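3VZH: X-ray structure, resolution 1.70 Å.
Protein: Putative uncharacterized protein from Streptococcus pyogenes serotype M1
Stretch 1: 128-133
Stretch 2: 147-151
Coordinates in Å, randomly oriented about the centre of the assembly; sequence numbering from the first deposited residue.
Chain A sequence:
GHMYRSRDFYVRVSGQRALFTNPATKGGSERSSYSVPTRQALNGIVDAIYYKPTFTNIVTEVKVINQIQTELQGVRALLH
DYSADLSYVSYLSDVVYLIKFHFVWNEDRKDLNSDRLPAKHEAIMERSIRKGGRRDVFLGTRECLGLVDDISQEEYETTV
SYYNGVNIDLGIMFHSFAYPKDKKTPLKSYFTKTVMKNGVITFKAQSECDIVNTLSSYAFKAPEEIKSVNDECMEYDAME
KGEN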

ATOM      1  N   SER A 128       5.079 -11.662  11.239  1.00 26.08           N
ATOM      2  CA  SER A 128       4.444 -11.827   9.901  1.00 25.77           C
ATOM      3  C   SER A 128       5.261 -11.158   8.814  1.00 26.22           C
ATOM      4  O   SER A 128       5.512 -11.768   7.755  1.00 25.51           O
ATOM      5  CB  SER A 128       3.016 -11.290   9.936  1.00 27.04           C
ATOM      6  OG  SER A 128       2.292 -12.000  10.929  1.00 27.23           O
ATOM      7  N   ILE A 129       5.784  -9.955   9.093  1.00 24.73           N
ATOM      8  CA  ILE A 129       6.633  -9.276   8.151  1.00 25.21           C
ATOM      9  C   ILE A 129       7.898 -10.101   7.873  1.00 26.91           C
ATOM     10  O   ILE A 129       8.278 -10.323   6.685  1.00 25.23           O
ATOM     11  CB  ILE A 129       7.029  -7.861   8.649  1.00 24.36           C
ATOM     12  CG1 ILE A 129       5.822  -6.877   8.504  1.00 24.53           C
ATOM     13  CG2 ILE A 129       8.276  -7.401   7.897  1.00 27.78           C
ATOM     14  CD1 ILE A 129       5.850  -5.608   9.320  1.00 25.67           C
ATOM     15  N   ARG A 130       8.518 -10.548   8.947  1.00 28.67           N
ATOM     16  CA  ARG A 130       9.770 -11.272   8.841  1.00 30.31           C
ATOM     17  C   ARG A 130       9.666 -12.538   7.993  1.00 32.04           C
ATOM     18  O   ARG A 130      10.647 -12.912   7.303  1.00 33.68           O
ATOM     19  CB  ARG A 130      10.340 -11.588  10.237  1.00 30.19           C
ATOM     20  CG  ARG A 130      11.782 -12.130  10.154  1.00 32.67           C
ATOM     21  CD  ARG A 130      12.593 -11.779  11.400  1.00 35.09           C
ATOM     22  NE  ARG A 130      12.699 -10.321  11.671  1.00 35.64           N
ATOM     23  CZ  ARG A 130      13.160  -9.854  12.827  1.00 36.43           C
ATOM     24  NH1 ARG A 130      13.531 -10.728  13.782  1.00 36.36           N
ATOM     25  NH2 ARG A 130      13.293  -8.562  13.065  1.00 42.19           N
ATOM     26  N   LYS A 131       8.514 -13.203   7.997  1.00 26.54           N
ATOM     27  CA  LYS A 131       8.404 -14.461   7.248  1.00 29.53           C
ATOM     28  C   LYS A 131       7.659 -14.247   5.898  1.00 26.21           C
ATOM     29  O   LYS A 131       7.253 -15.204   5.257  1.00 24.72           O
ATOM     30  CB  LYS A 131       7.736 -15.510   8.139  1.00 33.65           C
ATOM     31  CG  LYS A 131       6.262 -15.256   8.395  1.00 38.36           C
ATOM     32  CD  LYS A 131       5.599 -16.332   9.246  1.00 41.70           C
ATOM     33  CE  LYS A 131       4.153 -16.378   8.804  1.00 48.39           C
ATOM     34  NZ  LYS A 131       3.985 -16.690   7.344  1.00 50.97           N
ATOM     35  N   GLY A 132       7.540 -12.964   5.484  1.00 22.65           N
ATOM     36  CA  GLY A 132       7.125 -12.641   4.180  1.00 22.02           C
ATOM     37  C   GLY A 132       5.597 -12.605   4.050  1.00 22.04           C
ATOM     38  O   GLY A 132       5.066 -12.635   2.930  1.00 22.56           O
ATOM     39  N   GLY A 133       4.922 -12.435   5.180  1.00 22.46           N
ATOM     40  CA  GLY A 133       3.448 -12.317   5.169  1.00 20.33           C
ATOM     41  C   GLY A 133       2.736 -13.636   5.411  1.00 23.45           C
ATOM     42  O   GLY A 133       3.185 -14.732   5.029  1.00 23.49           O
ATOM     43  N   LEU A 147       7.089 -10.099  -3.286  1.00 22.58           N
ATOM     44  CA  LEU A 147       7.921 -10.648  -2.224  1.00 22.81           C
ATOM     45  C   LEU A 147       7.984  -9.598  -1.152  1.00 22.83           C
ATOM     46  O   LEU A 147       8.339  -8.432  -1.462  1.00 24.07           O
ATOM     47  CB  LEU A 147       9.320 -10.873  -2.759  1.00 24.20           C
ATOM     48  CG  LEU A 147      10.444 -11.082  -1.721  1.00 24.49           C
ATOM     49  CD1 LEU A 147      10.103 -12.401  -1.002  1.00 23.73           C
ATOM     50  CD2 LEU A 147      11.817 -11.129  -2.426  1.00 27.96           C
ATOM     51  N   VAL A 148       7.671  -9.964   0.092  1.00 22.26           N
ATOM     52  CA  VAL A 148       7.710  -9.015   1.223  1.00 20.62           C
ATOM     53  C   VAL A 148       8.944  -9.378   2.065  1.00 20.90           C
ATOM     54  O   VAL A 148       9.136 -10.584   2.413  1.00 22.32           O
ATOM     55  CB  VAL A 148       6.469  -9.194   2.116  1.00 24.16           C
ATOM     56  CG1 VAL A 148       6.640  -8.506   3.470  1.00 23.81           C
ATOM     57  CG2 VAL A 148       5.288  -8.505   1.411  1.00 27.88           C
ATOM     58  N   ASP A 149       9.770  -8.397   2.357  1.00 20.41           N
ATOM     59  CA  ASP A 149      10.844  -8.615   3.331  1.00 21.53           C
ATOM     60  C   ASP A 149      10.892  -7.518   4.401  1.00 23.91           C
ATOM     61  O   ASP A 149      10.468  -6.359   4.200  1.00 21.35           O
ATOM     62  CB  ASP A 149      12.243  -8.725   2.648  1.00 25.23           C
ATOM     63  CG  ASP A 149      12.532 -10.156   2.115  1.00 25.36           C
ATOM     64  OD1 ASP A 149      12.317 -11.150   2.837  1.00 26.20           O
ATOM     65  OD2 ASP A 149      12.949 -10.263   0.957  1.00 31.59           O
ATOM     66  N   ASP A 150      11.447  -7.903   5.543  1.00 23.87           N
ATOM     67  CA  ASP A 150      11.589  -7.053   6.704  1.00 24.64           C
ATOM     68  C   ASP A 150      12.664  -5.975   6.481  1.00 24.54           C
ATOM     69  O   ASP A 150      13.777  -6.261   5.965  1.00 25.38           O
ATOM     70  CB  ASP A 150      12.063  -7.948   7.859  1.00 28.63           C
ATOM     71  CG  ASP A 150      11.824  -7.266   9.236  1.00 35.13           C
ATOM     72  OD1 ASP A 150      12.035  -7.963  10.235  1.00 33.43           O
ATOM     73  OD2 ASP A 150      11.299  -6.072   9.280  1.00 39.27           O
ATOM     74  N   ILE A 151      12.299  -4.702   6.705  1.00 22.73           N
ATOM     75  CA  ILE A 151      13.390  -3.676   6.798  1.00 22.37           C
ATOM     76  C   ILE A 151      13.131  -2.865   8.074  1.00 21.91           C
ATOM     77  O   ILE A 151      12.041  -2.896   8.568  1.00 22.15           O
ATOM     78  CB  ILE A 151      13.387  -2.738   5.600  1.00 22.34           C
ATOM     79  CG1 ILE A 151      12.025  -2.007   5.456  1.00 19.60           C
ATOM     80  CG2 ILE A 151      13.769  -3.521   4.307  1.00 21.55           C
ATOM     81  CD1 ILE A 151      12.032  -0.872   4.385  1.00 18.21           C
TER
HETATM   82  O   HOH W   1      12.366 -10.661   5.621  1.00 23.68           O
HETATM   83  O   HOH W   2       6.601 -12.599   0.568  1.00 26.61           O

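The end of a helix, with the turn that follows it, packs here against a strand, and the CA spacing fixes the register: Arg-130 lies 5.1 Å from Asp-150 and Gly-132 4.7 Å from Val-148, CA to CA. The contact is small, burying 294 Å² summed over both sides, and combines one salt bridge, aliphatic side chains packed on backbone and two waters that bridge the backbones, one of them also held by Asp-149 OD1.

The salt bridge supplies the only direct hydrogen bonds between the stretches. Arg-130 NE donates to Asp-150 OD1 at 2.8 Å with an N-H...O angle of 156°, and Arg-130 NH2 reaches the same Asp-150 OD1 at 3.2 Å and 136°. The shorter, straighter bond is therefore the one from NE. Because OD1 lies at the edge of the guanidinium, near its plane, both N-H groups can address one oxygen. The conformations account for the meeting. The CA-to-CB bond of Arg-130 points away from the strand overall; chi1 (-170°) and chi2 (151°) are both t and extend the chain, and chi3 at -59° (m) then turns it, with NE arriving at the carboxylate. Asp-150 starts from the better position, its CA-to-CB bond pointing toward the helix end, and its t chi1 (-162°) carries the carboxylate out to the arginine. Two charged residues suit this margin, where Arg-130 is exposed and Asp-150 partly exposed.

Beside the bridge, two buried aliphatic side chains pack mainly on backbone atoms. Ile-129 is buried, with its CA-to-CB bond sideways to the strand, and at chi1 -75° (m) its CG2 comes within 3.5 Å of Asp-150 CA. Ile-129 CG2 also lies 3.6 Å from Asp-150 OD2, so the aspartate meets an aliphatic group as well as the guanidinium. Val-148, also buried, points its CA-to-CB bond toward the turn; its chi1 of 165° (t) places CG1 4.0 Å from Ile-129 O. Branched aliphatic side chains fit these sites, filling space without leaving a polar group unpaired.

The turn brings its backbone close. Lys-131 is the first residue to leave helical phi/psi, and Gly-132 N bonds to Ile-129 O at 3.0 Å while Gly-133 N bonds to Ser-128 O at 2.7 Å. Gly-132 has a positive phi (85°), which by itself favours glycine, and its CA approaches Val-148 O at 3.4 Å in a CA-H...O contact with an angle of 137° at the hydrogen. Gly-133 is also called for by its backbone, since at 94/142 a CB would jam against the preceding carbonyl oxygen. Lys-131 points its CA-to-CB bond away from the strand and serves the turn instead: after p, t and t, chi4 at 59° (p) brings NZ to Gly-133 O at 3.1 Å.

No backbone hydrogen bond crosses directly; water makes the links. Water 2 donates to Gly-132 O (2.8 Å) and accepts from Val-148 N (2.9 Å). Water 1 accepts from Asp-150 N (2.9 Å) and donates to Arg-130 O (3.3 Å) and Asp-149 OD1 (2.8 Å). Although the CA-to-CB bond of Asp-149 points away, its chi1 of -83° (m) brings the carboxylate back to this water.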